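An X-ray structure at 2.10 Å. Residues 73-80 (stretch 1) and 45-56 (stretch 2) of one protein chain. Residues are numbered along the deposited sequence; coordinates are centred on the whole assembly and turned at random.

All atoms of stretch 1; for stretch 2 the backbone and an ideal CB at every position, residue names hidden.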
ATOM      1  N   LEU A  73      18.766 -18.243  29.046  1.00 36.07           N
ATOM      2  CA  LEU A  73      20.156 -18.032  29.418  1.00 35.91           C
ATOM      3  C   LEU A  73      20.236 -16.831  30.360  1.00 36.93           C
ATOM      4  O   LEU A  73      21.311 -16.480  30.846  1.00 38.90           O
ATOM      5  CB  LEU A  73      21.016 -17.789  28.174  1.00 34.45           C
ATOM      6  CG  LEU A  73      21.239 -19.029  27.295  1.00 35.65           C
ATOM      7  CD1 LEU A  73      22.014 -18.654  26.038  1.00 32.34           C
ATOM      8  CD2 LEU A  73      22.007 -20.085  28.087  1.00 36.14           C
ATOM      9  N   GLY A  74      19.090 -16.199  30.607  1.00 38.02           N
ATOM     10  CA  GLY A  74      19.044 -15.055  31.504  1.00 38.56           C
ATOM     11  C   GLY A  74      19.389 -13.706  30.887  1.00 39.13           C
ATOM     12  O   GLY A  74      19.660 -12.738  31.602  1.00 38.47           O
ATOM     13  N   GLY A  75      19.388 -13.629  29.561  1.00 36.76           N
ATOM     14  CA  GLY A  75      19.702 -12.362  28.927  1.00 36.71           C
ATOM     15  C   GLY A  75      18.461 -11.692  28.367  1.00 35.92           C
ATOM     16  O   GLY A  75      17.341 -12.218  28.493  1.00 33.93           O
ATOM     17  N   GLN A  76      18.649 -10.525  27.764  1.00 35.04           N
ATOM     18  CA  GLN A  76      17.537  -9.807  27.154  1.00 37.85           C
ATOM     19  C   GLN A  76      17.647  -9.876  25.635  1.00 36.78           C
ATOM     20  O   GLN A  76      18.698 -10.235  25.099  1.00 36.75           O
ATOM     21  CB  GLN A  76      17.501  -8.347  27.621  1.00 37.55           C
ATOM     22  CG  GLN A  76      16.500  -8.100  28.751  1.00 41.62           C
ATOM     23  CD  GLN A  76      15.087  -8.574  28.394  1.00 45.12           C
ATOM     24  OE1 GLN A  76      14.658  -8.505  27.231  1.00 47.84           O
ATOM     25  NE2 GLN A  76      14.359  -9.045  29.395  1.00 43.95           N
ATOM     26  N   VAL A  77      16.559  -9.519  24.955  1.00 35.13           N
ATOM     27  CA  VAL A  77      16.495  -9.559  23.499  1.00 33.97           C
ATOM     28  C   VAL A  77      15.803  -8.318  22.935  1.00 36.69           C
ATOM     29  O   VAL A  77      14.841  -7.811  23.528  1.00 34.23           O
ATOM     30  CB  VAL A  77      15.686 -10.801  23.037  1.00 34.48           C
ATOM     31  CG1 VAL A  77      15.484 -10.778  21.540  1.00 30.27           C
ATOM     32  CG2 VAL A  77      16.398 -12.082  23.473  1.00 32.69           C
ATOM     33  N   ILE A  78      16.287  -7.832  21.795  1.00 37.42           N
ATOM     34  CA  ILE A  78      15.665  -6.678  21.142  1.00 39.66           C
ATOM     35  C   ILE A  78      15.568  -6.915  19.639  1.00 41.25           C
ATOM     36  O   ILE A  78      16.546  -7.313  18.998  1.00 39.53           O
ATOM     37  CB  ILE A  78      16.458  -5.374  21.363  1.00 41.07           C
ATOM     38  CG1 ILE A  78      16.665  -5.132  22.858  1.00 42.66           C
ATOM     39  CG2 ILE A  78      15.683  -4.188  20.772  1.00 40.00           C
ATOM     40  CD1 ILE A  78      17.463  -3.887  23.164  1.00 45.48           C
ATOM     41  N   ASP A  79      14.383  -6.682  19.080  1.00 42.82           N
ATOM     42  CA  ASP A  79      14.177  -6.849  17.646  1.00 44.57           C
ATOM     43  C   ASP A  79      14.500  -5.500  17.013  1.00 45.59           C
ATOM     44  O   ASP A  79      13.910  -4.489  17.389  1.00 45.00           O
ATOM     45  CB  ASP A  79      12.721  -7.223  17.352  1.00 46.64           C
ATOM     46  CG  ASP A  79      12.519  -7.716  15.925  1.00 48.59           C
ATOM     47  OD1 ASP A  79      13.322  -7.347  15.040  1.00 49.05           O
ATOM     48  OD2 ASP A  79      11.553  -8.469  15.683  1.00 51.55           O
ATOM     49  N   LEU A  80      15.445  -5.484  16.073  1.00 46.51           N
ATOM     50  CA  LEU A  80      15.855  -4.254  15.389  1.00 48.00           C
ATOM     51  C   LEU A  80      15.546  -4.277  13.889  1.00 47.26           C
ATOM     52  O   LEU A  80      14.921  -5.212  13.379  1.00 49.81           O
ATOM     53  CB  LEU A  80      17.358  -4.006  15.567  1.00 48.67           C
ATOM     54  CG  LEU A  80      18.010  -3.967  16.953  1.00 50.82           C
ATOM     55  CD1 LEU A  80      17.190  -3.113  17.913  1.00 51.04           C
ATOM     56  CD2 LEU A  80      18.142  -5.369  17.474  1.00 53.09           C
ATOM     57  N   UNK A  45      24.794 -18.853  31.344  1.00 54.35           N
ATOM     58  CA  UNK A  45      24.120 -17.632  31.752  1.00 52.66           C
ATOM     59  C   UNK A  45      24.687 -16.412  31.057  1.00 50.86           C
ATOM     60  O   UNK A  45      25.894 -16.181  31.092  1.00 51.94           O
ATOM     61  CB  UNK A  45      24.217 -17.457  33.269  1.00 52.66           C
ATOM     62  N   UNK A  46      23.812 -15.631  30.432  1.00 48.03           N
ATOM     63  CA  UNK A  46      24.221 -14.420  29.724  1.00 45.29           C
ATOM     64  C   UNK A  46      23.582 -13.202  30.366  1.00 44.63           C
ATOM     65  O   UNK A  46      23.243 -12.234  29.684  1.00 43.05           O
ATOM     66  CB  UNK A  46      23.846 -14.501  28.243  1.00 45.29           C
ATOM     67  N   UNK A  47      23.414 -13.263  31.681  1.00 45.56           N
ATOM     68  CA  UNK A  47      22.827 -12.163  32.431  1.00 46.74           C
ATOM     69  C   UNK A  47      23.591 -10.871  32.167  1.00 45.75           C
ATOM     70  O   UNK A  47      24.820 -10.859  32.135  1.00 44.46           O
ATOM     71  CB  UNK A  47      22.814 -12.480  33.928  1.00 46.74           C
ATOM     72  N   UNK A  48      22.848  -9.788  31.966  1.00 45.54           N
ATOM     73  CA  UNK A  48      23.470  -8.506  31.701  1.00 43.10           C
ATOM     74  C   UNK A  48      23.734  -8.278  30.230  1.00 42.08           C
ATOM     75  O   UNK A  48      24.175  -7.198  29.844  1.00 42.02           O
ATOM     76  CB  UNK A  48      24.781  -8.390  32.482  1.00 43.10           C
ATOM     77  N   UNK A  49      23.468  -9.284  29.401  1.00 41.74           N
ATOM     78  CA  UNK A  49      23.698  -9.139  27.965  1.00 41.91           C
ATOM     79  C   UNK A  49      22.412  -9.050  27.144  1.00 40.35           C
ATOM     80  O   UNK A  49      21.360  -9.573  27.529  1.00 38.63           O
ATOM     81  CB  UNK A  49      24.537 -10.316  27.462  1.00 41.91           C
ATOM     82  N   UNK A  50      22.513  -8.379  26.004  1.00 37.95           N
ATOM     83  CA  UNK A  50      21.371  -8.192  25.119  1.00 36.13           C
ATOM     84  C   UNK A  50      21.691  -8.694  23.724  1.00 35.48           C
ATOM     85  O   UNK A  50      22.735  -8.377  23.153  1.00 34.19           O
ATOM     86  CB  UNK A  50      20.960  -6.719  25.071  1.00 36.13           C
ATOM     87  N   UNK A  51      20.768  -9.472  23.180  1.00 34.37           N
ATOM     88  CA  UNK A  51      20.918 -10.017  21.844  1.00 35.01           C
ATOM     89  C   UNK A  51      19.981  -9.228  20.938  1.00 35.33           C
ATOM     90  O   UNK A  51      18.799  -9.051  21.248  1.00 35.93           O
ATOM     91  CB  UNK A  51      20.617 -11.517  21.805  1.00 35.01           C
ATOM     92  N   UNK A  52      20.509  -8.745  19.822  1.00 35.18           N
ATOM     93  CA  UNK A  52      19.688  -8.001  18.893  1.00 34.52           C
ATOM     94  C   UNK A  52      19.340  -8.906  17.731  1.00 35.20           C
ATOM     95  O   UNK A  52      20.183  -9.691  17.278  1.00 34.87           O
ATOM     96  CB  UNK A  52      20.397  -6.733  18.414  1.00 34.52           C
ATOM     97  N   UNK A  53      18.100  -8.811  17.262  1.00 33.85           N
ATOM     98  CA  UNK A  53      17.632  -9.616  16.145  1.00 35.99           C
ATOM     99  C   UNK A  53      17.372  -8.693  14.959  1.00 38.63           C
ATOM    100  O   UNK A  53      16.472  -7.858  15.013  1.00 39.67           O
ATOM    101  CB  UNK A  53      16.374 -10.403  16.518  1.00 35.99           C
ATOM    102  N   UNK A  54      18.159  -8.822  13.897  1.00 39.03           N
ATOM    103  CA  UNK A  54      17.944  -7.991  12.717  1.00 42.21           C
ATOM    104  C   UNK A  54      17.532  -8.880  11.552  1.00 41.65           C
ATOM    105  O   UNK A  54      18.364  -9.453  10.849  1.00 42.99           O
ATOM    106  CB  UNK A  54      19.200  -7.189  12.371  1.00 42.21           C
ATOM    107  N   UNK A  55      16.225  -9.011  11.378  1.00 42.15           N
ATOM    108  CA  UNK A  55      15.678  -9.839  10.317  1.00 44.32           C
ATOM    109  C   UNK A  55      15.178  -8.983   9.171  1.00 44.78           C
ATOM    110  O   UNK A  55      14.162  -8.297   9.296  1.00 43.65           O
ATOM    111  CB  UNK A  55      14.548 -10.722  10.851  1.00 44.32           C
ATOM    112  N   UNK A  56      15.899  -9.017   8.059  1.00 46.88           N
ATOM    113  CA  UNK A  56      15.507  -8.256   6.882  1.00 50.53           C
ATOM    114  C   UNK A  56      14.270  -8.895   6.277  1.00 52.09           C
ATOM    115  O   UNK A  56      13.665  -8.357   5.357  1.00 54.24           O
ATOM    116  CB  UNK A  56      16.644  -8.189   5.860  1.00 50.53           C
TER

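Position 45 has an extended backbone, and its CA-to-CB bond points away from stretch 1 overall. Polar or small side chains would suit it. It is Asn45, whose OD1 accepts a hydrogen bond from N of the residue at 47 (2.9 Å).

At position 46 the backbone N donates to Leu73 O (2.7 Å). CA-to-CB points sideways, with the Leu73 side chain within reach. An apolar residue of middling size fits. Leu46 is found, and its CD1 lies 3.7 Å from Leu73 CD1.

Position 47 points away overall, although its CB would lie 3.9 Å from Gly74 O. Many residues would do. His47 is there, its CA making a CA-H...O contact with Gly74 O (3.3 Å).

Position 48 has phi 88° and psi -5°. A CB would be jammed against the carbonyl O of the residue before, so glycine is expected, and Gly48 is found. It lies in a type II turn from 46 to 49.

Position 49 points sideways, and its ideal CB comes no nearer than 5.5 Å to Gly75 CA. Long or polar residues are acceptable. Lys49 leads its end away. Its N bonds to Leu46 O (3.0 Å), closing the turn, and its O accepts from Gln76 N (2.9 Å).

Position 50 begins a parallel pairing with stretch 1. Its CB shares a sheet face with Gln76 and Ile78, and the ideal CB is 4.9 Å from Ile78 CD1. Valine, isoleucine or leucine could use this apolar surface. Val50 places CG1 3.6 Å from Ile78 CG1.

Position 51 turns to the other face, beside Val77. An apolar residue suits it. Leu51 brings CB to 4.5 Å from Val77 CG2. Its N donates to Gln76 O (2.9 Å), and its O accepts from Ile78 N (2.8 Å).

Position 52 is the most restricted by stretch 1. Its angles are ordinary for a strand, but an ideal CB would clash with Leu80 CD2 at 2.8 Å. Glycine alone avoids this. Gly52 lets Leu80 CD2 approach its CA to 3.4 Å.

Position 53 shares a face with Val77 and Asp79. The valine methyls favour a branched apolar chain. Leu53 puts CD1 3.6 Å from Val77 CG1. Its N donates to Ile78 O (2.8 Å), and its O accepts from Leu80 N (2.8 Å).

Positions 54 and 55 point sideways where stretch 1 runs out, so the choice is wide. They are Val54 and Phe55. Position 56 points away and has no contact; it is Leu56.

Stretch 2 45-56: NLHGKVLGLVFL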
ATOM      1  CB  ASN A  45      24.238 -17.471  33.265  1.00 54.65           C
ATOM      2  CG  ASN A  45      23.836 -16.102  33.734  1.00 54.71           C
ATOM      3  OD1 ASN A  45      24.566 -15.130  33.547  1.00 54.69           O
ATOM      4  ND2 ASN A  45      22.663 -16.011  34.341  1.00 56.87           N
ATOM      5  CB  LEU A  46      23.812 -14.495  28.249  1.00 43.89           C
ATOM      6  CG  LEU A  46      24.450 -15.610  27.420  1.00 43.81           C
ATOM      7  CD1 LEU A  46      23.980 -15.518  25.967  1.00 41.25           C
ATOM      8  CD2 LEU A  46      25.964 -15.483  27.492  1.00 43.56           C
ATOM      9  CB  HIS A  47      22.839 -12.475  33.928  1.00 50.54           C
ATOM     10  CG  HIS A  47      22.288 -11.371  34.777  1.00 53.93           C
ATOM     11  ND1 HIS A  47      22.997 -10.220  35.054  1.00 55.80           N
ATOM     12  CD2 HIS A  47      21.090 -11.234  35.393  1.00 54.44           C
ATOM     13  CE1 HIS A  47      22.258  -9.423  35.808  1.00 55.75           C
ATOM     14  NE2 HIS A  47      21.097 -10.015  36.027  1.00 54.82           N
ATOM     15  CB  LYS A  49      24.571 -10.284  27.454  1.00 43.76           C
ATOM     16  CG  LYS A  49      25.956 -10.287  28.071  1.00 47.87           C
ATOM     17  CD  LYS A  49      26.683 -11.590  27.794  1.00 51.41           C
ATOM     18  CE  LYS A  49      27.920 -11.723  28.672  1.00 52.88           C
ATOM     19  NZ  LYS A  49      28.865 -10.594  28.456  1.00 57.12           N
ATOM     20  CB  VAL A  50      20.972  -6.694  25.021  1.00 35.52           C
ATOM     21  CG1 VAL A  50      19.750  -6.527  24.104  1.00 32.23           C
ATOM     22  CG2 VAL A  50      20.700  -6.132  26.424  1.00 30.78           C
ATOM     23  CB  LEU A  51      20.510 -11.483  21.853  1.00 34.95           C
ATOM     24  CG  LEU A  51      20.782 -12.434  20.688  1.00 36.71           C
ATOM     25  CD1 LEU A  51      19.498 -13.172  20.434  1.00 34.48           C
ATOM     26  CD2 LEU A  51      21.266 -11.731  19.438  1.00 35.25           C
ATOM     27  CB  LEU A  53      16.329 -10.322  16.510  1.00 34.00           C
ATOM     28  CG  LEU A  53      16.295 -11.094  17.828  1.00 34.74           C
ATOM     29  CD1 LEU A  53      14.860 -11.513  18.116  1.00 34.85           C
ATOM     30  CD2 LEU A  53      17.210 -12.311  17.745  1.00 31.04           C
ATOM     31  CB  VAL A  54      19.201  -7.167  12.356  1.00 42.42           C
ATOM     32  CG1 VAL A  54      20.405  -8.040  12.381  1.00 46.86           C
ATOM     33  CG2 VAL A  54      19.041  -6.531  10.976  1.00 43.31           C
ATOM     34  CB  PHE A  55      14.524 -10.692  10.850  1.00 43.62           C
ATOM     35  CG  PHE A  55      14.906 -11.591  11.998  1.00 46.78           C
ATOM     36  CD1 PHE A  55      16.251 -11.859  12.283  1.00 46.07           C
ATOM     37  CD2 PHE A  55      13.924 -12.204  12.769  1.00 46.94           C
ATOM     38  CE1 PHE A  55      16.607 -12.724  13.313  1.00 46.84           C
ATOM     39  CE2 PHE A  55      14.269 -13.077  13.806  1.00 49.01           C
ATOM     40  CZ  PHE A  55      15.615 -13.338  14.078  1.00 47.27           C
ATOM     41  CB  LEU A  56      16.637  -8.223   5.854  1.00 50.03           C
ATOM     42  CG  LEU A  56      17.726  -7.177   6.097  1.00 50.94           C
ATOM     43  CD1 LEU A  56      18.420  -7.435   7.421  1.00 51.51           C
ATOM     44  CD2 LEU A  56      18.717  -7.215   4.944  1.00 52.16           C
TER
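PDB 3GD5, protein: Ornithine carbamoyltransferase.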